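Long-range contact in HNH endonuclease (Geobacter metallireducens, PDB 4H9D), which is a manganese-dependent nicking endonuclease of the HNH family that also binds a zinc ion, probably cutting one strand of DNA: residues Q27-R32 against G67-A72. Residues are numbered along the deposited sequence; the frame is centred on the assembly and turned at random.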
ATOM      1  N   GLN A  27      -8.315   6.131  32.850  1.00 52.56           N
ATOM      2  CA  GLN A  27      -8.912   7.450  33.051  1.00 54.64           C
ATOM      3  C   GLN A  27      -8.023   8.447  32.336  1.00 51.11           C
ATOM      4  O   GLN A  27      -8.503   9.368  31.670  1.00 46.22           O
ATOM      5  CB  GLN A  27      -8.941   7.802  34.542  1.00 68.38           C
ATOM      6  CG  GLN A  27      -9.547   6.717  35.430  1.00 75.40           C
ATOM      7  CD  GLN A  27     -11.059   6.637  35.314  1.00 81.85           C
ATOM      8  OE1 GLN A  27     -11.615   6.835  34.233  1.00 80.13           O
ATOM      9  NE2 GLN A  27     -11.731   6.337  36.427  1.00 82.74           N
ATOM     10  N   TRP A  28      -6.719   8.236  32.497  1.00 58.66           N
ATOM     11  CA  TRP A  28      -5.668   9.066  31.909  1.00 58.15           C
ATOM     12  C   TRP A  28      -5.837   9.269  30.411  1.00 61.53           C
ATOM     13  O   TRP A  28      -5.661  10.378  29.907  1.00 67.92           O
ATOM     14  CB  TRP A  28      -4.286   8.434  32.184  1.00 46.09           C
ATOM     15  CG  TRP A  28      -3.162   9.085  31.435  1.00 45.19           C
ATOM     16  CD1 TRP A  28      -2.547  10.254  31.756  1.00 47.31           C
ATOM     17  CD2 TRP A  28      -2.616   8.674  30.175  1.00 42.60           C
ATOM     18  NE1 TRP A  28      -1.656  10.609  30.769  1.00 44.59           N
ATOM     19  CE2 TRP A  28      -1.678   9.656  29.785  1.00 42.28           C
ATOM     20  CE3 TRP A  28      -2.828   7.574  29.336  1.00 44.18           C
ATOM     21  CZ2 TRP A  28      -0.951   9.574  28.582  1.00 40.75           C
ATOM     22  CZ3 TRP A  28      -2.108   7.489  28.146  1.00 41.05           C
ATOM     23  CH2 TRP A  28      -1.181   8.486  27.781  1.00 42.75           C
ATOM     24  N   TRP A  29      -6.162   8.197  29.693  1.00 47.21           N
ATOM     25  CA  TRP A  29      -6.340   8.302  28.247  1.00 44.10           C
ATOM     26  C   TRP A  29      -7.632   9.014  27.910  1.00 36.94           C
ATOM     27  O   TRP A  29      -7.662   9.878  27.039  1.00 36.17           O
ATOM     28  CB  TRP A  29      -6.358   6.929  27.590  1.00 42.80           C
ATOM     29  CG  TRP A  29      -6.464   7.032  26.102  1.00 42.62           C
ATOM     30  CD1 TRP A  29      -7.498   6.611  25.317  1.00 38.50           C
ATOM     31  CD2 TRP A  29      -5.479   7.578  25.214  1.00 42.29           C
ATOM     32  NE1 TRP A  29      -7.219   6.858  23.989  1.00 42.74           N
ATOM     33  CE2 TRP A  29      -5.983   7.448  23.897  1.00 42.41           C
ATOM     34  CE3 TRP A  29      -4.218   8.166  25.403  1.00 43.26           C
ATOM     35  CZ2 TRP A  29      -5.265   7.879  22.770  1.00 46.85           C
ATOM     36  CZ3 TRP A  29      -3.510   8.599  24.287  1.00 43.21           C
ATOM     37  CH2 TRP A  29      -4.036   8.450  22.984  1.00 46.17           C
ATOM     38  N   LYS A  30      -8.706   8.613  28.579  1.00 43.26           N
ATOM     39  CA  LYS A  30     -10.013   9.226  28.397  1.00 47.57           C
ATOM     40  C   LYS A  30      -9.856  10.729  28.577  1.00 51.80           C
ATOM     41  O   LYS A  30     -10.446  11.523  27.842  1.00 52.87           O
ATOM     42  CB  LYS A  30     -10.990   8.702  29.446  1.00 47.76           C
ATOM     43  CG  LYS A  30     -11.729   7.437  29.065  1.00 55.12           C
ATOM     44  CD  LYS A  30     -10.826   6.260  28.866  1.00 57.48           C
ATOM     45  CE  LYS A  30     -11.651   4.992  28.922  1.00 71.58           C
ATOM     46  NZ  LYS A  30     -12.447   4.962  30.190  1.00 71.42           N
ATOM     47  N   ASN A  31      -9.057  11.120  29.563  1.00 56.44           N
ATOM     48  CA  ASN A  31      -8.843  12.536  29.790  1.00 56.55           C
ATOM     49  C   ASN A  31      -8.152  13.173  28.600  1.00 60.63           C
ATOM     50  O   ASN A  31      -8.606  14.205  28.086  1.00 62.98           O
ATOM     51  CB  ASN A  31      -8.005  12.775  31.040  1.00 55.69           C
ATOM     52  CG  ASN A  31      -8.815  13.367  32.160  1.00 59.59           C
ATOM     53  OD1 ASN A  31      -9.622  12.673  32.788  1.00 64.67           O
ATOM     54  ND2 ASN A  31      -8.631  14.668  32.408  1.00 60.26           N
ATOM     55  N   ARG A  32      -7.058  12.555  28.163  1.00 46.11           N
ATOM     56  CA  ARG A  32      -6.300  13.070  27.040  1.00 41.83           C
ATOM     57  C   ARG A  32      -7.144  13.285  25.773  1.00 48.76           C
ATOM     58  O   ARG A  32      -7.066  14.360  25.161  1.00 54.78           O
ATOM     59  CB  ARG A  32      -5.123  12.151  26.731  1.00 42.29           C
ATOM     60  CG  ARG A  32      -4.184  12.730  25.708  1.00 47.36           C
ATOM     61  CD  ARG A  32      -2.977  13.276  26.386  1.00 50.62           C
ATOM     62  NE  ARG A  32      -1.963  12.245  26.468  1.00 51.51           N
ATOM     63  CZ  ARG A  32      -0.996  12.071  25.573  1.00 50.85           C
ATOM     64  NH1 ARG A  32      -0.901  12.872  24.519  1.00 51.91           N
ATOM     65  NH2 ARG A  32      -0.123  11.080  25.735  1.00 50.02           N
ATOM     66  N   GLY A  67       4.337   7.854  27.394  1.00 48.80           N
ATOM     67  CA  GLY A  67       5.334   8.567  26.610  1.00 51.08           C
ATOM     68  C   GLY A  67       5.308   8.320  25.104  1.00 54.56           C
ATOM     69  O   GLY A  67       5.435   9.255  24.309  1.00 60.93           O
ATOM     70  N   ASN A  68       5.134   7.067  24.705  1.00 44.39           N
ATOM     71  CA  ASN A  68       5.123   6.710  23.296  1.00 44.56           C
ATOM     72  C   ASN A  68       3.702   6.682  22.705  1.00 45.10           C
ATOM     73  O   ASN A  68       3.502   6.524  21.503  1.00 50.86           O
ATOM     74  CB  ASN A  68       5.825   5.352  23.141  1.00 31.88           C
ATOM     75  CG  ASN A  68       6.010   4.949  21.708  1.00 38.46           C
ATOM     76  OD1 ASN A  68       6.439   5.753  20.873  1.00 46.55           O
ATOM     77  ND2 ASN A  68       5.699   3.691  21.406  1.00 41.87           N
ATOM     78  N   VAL A  69       2.714   6.843  23.564  1.00 44.42           N
ATOM     79  CA  VAL A  69       1.333   6.841  23.119  1.00 47.49           C
ATOM     80  C   VAL A  69       0.886   8.287  22.952  1.00 51.49           C
ATOM     81  O   VAL A  69       1.308   9.169  23.705  1.00 57.45           O
ATOM     82  CB  VAL A  69       0.456   6.071  24.128  1.00 42.47           C
ATOM     83  CG1 VAL A  69      -0.923   6.643  24.184  1.00 44.36           C
ATOM     84  CG2 VAL A  69       0.398   4.607  23.717  1.00 36.88           C
ATOM     85  N   VAL A  70       0.036   8.520  21.959  1.00 40.11           N
ATOM     86  CA  VAL A  70      -0.426   9.860  21.640  1.00 35.84           C
ATOM     87  C   VAL A  70      -1.771   9.815  20.881  1.00 35.51           C
ATOM     88  O   VAL A  70      -2.040   8.861  20.135  1.00 38.76           O
ATOM     89  CB  VAL A  70       0.648  10.529  20.780  1.00 28.52           C
ATOM     90  CG1 VAL A  70       0.211  10.596  19.338  1.00 31.39           C
ATOM     91  CG2 VAL A  70       0.976  11.872  21.325  1.00 25.97           C
ATOM     92  N   PRO A  71      -2.632  10.845  21.048  1.00 42.83           N
ATOM     93  CA  PRO A  71      -3.941  10.896  20.370  1.00 44.51           C
ATOM     94  C   PRO A  71      -3.798  11.411  18.950  1.00 51.65           C
ATOM     95  O   PRO A  71      -3.114  12.400  18.728  1.00 48.46           O
ATOM     96  CB  PRO A  71      -4.756  11.888  21.211  1.00 46.13           C
ATOM     97  CG  PRO A  71      -3.851  12.268  22.388  1.00 41.43           C
ATOM     98  CD  PRO A  71      -2.450  12.037  21.886  1.00 42.06           C
ATOM     99  N   ALA A  72      -4.442  10.763  17.988  1.00 51.36           N
ATOM    100  CA  ALA A  72      -4.348  11.230  16.611  1.00 46.79           C
ATOM    101  C   ALA A  72      -5.685  11.102  15.887  1.00 50.00           C
ATOM    102  O   ALA A  72      -6.470  10.197  16.174  1.00 55.54           O
ATOM    103  CB  ALA A  72      -3.279  10.453  15.874  1.00 29.67           C
TER
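Three long side chains reach from helix 27-34 across to strand 69-73; the axis of 69-72 passes 9.5 Å from that of 27-32, at 35°. Trp28, Trp29 and Arg32 each hold CG anti to the backbone N. Val69 CG1 is the main bump on the strand: it enters the notch between the two indoles, 3.2 Å from CZ3 of Trp29 and 4.0 Å from CH2 of Trp28, meeting the latter ring at its edge. Trp29 pushes its six-membered ring on into the backbone, where CH2 lies 3.4 Å from Val70 C, edge-on, and covers a face of the Pro71 ring. Arg32 comes at the CG and CD edge of Pro71. Its chain, bent at chi2 and chi3, crosses the proline nearly at right angles, with CG 3.4 Å from Pro71 CG, so the proline sits in the corner between indole and arginine. The bends bring NH2 to the carbonyl O of Val69 at 3.1 Å, a hydrogen bond bent to 135° at the hydrogen, with the donor above the carbonyl plane. Met52 of antiparallel strand 50-54 and Leu23 of helix 10-24 extend the apolar packing around Val69, while Arg66 makes a cation-pi contact with Trp28. The two strands and helix 74-82 are consistent with the beta-beta-alpha metal motif of HNH nucleases, and helix 27-34 packs on the strand pair. An alanine in place of Arg32 would lose the bond to Val69 O and would probably loosen the packing against Pro71. Helix and strand are thus joined mainly by apolar contact, with one imperfectly aligned, charged hydrogen bond to the backbone.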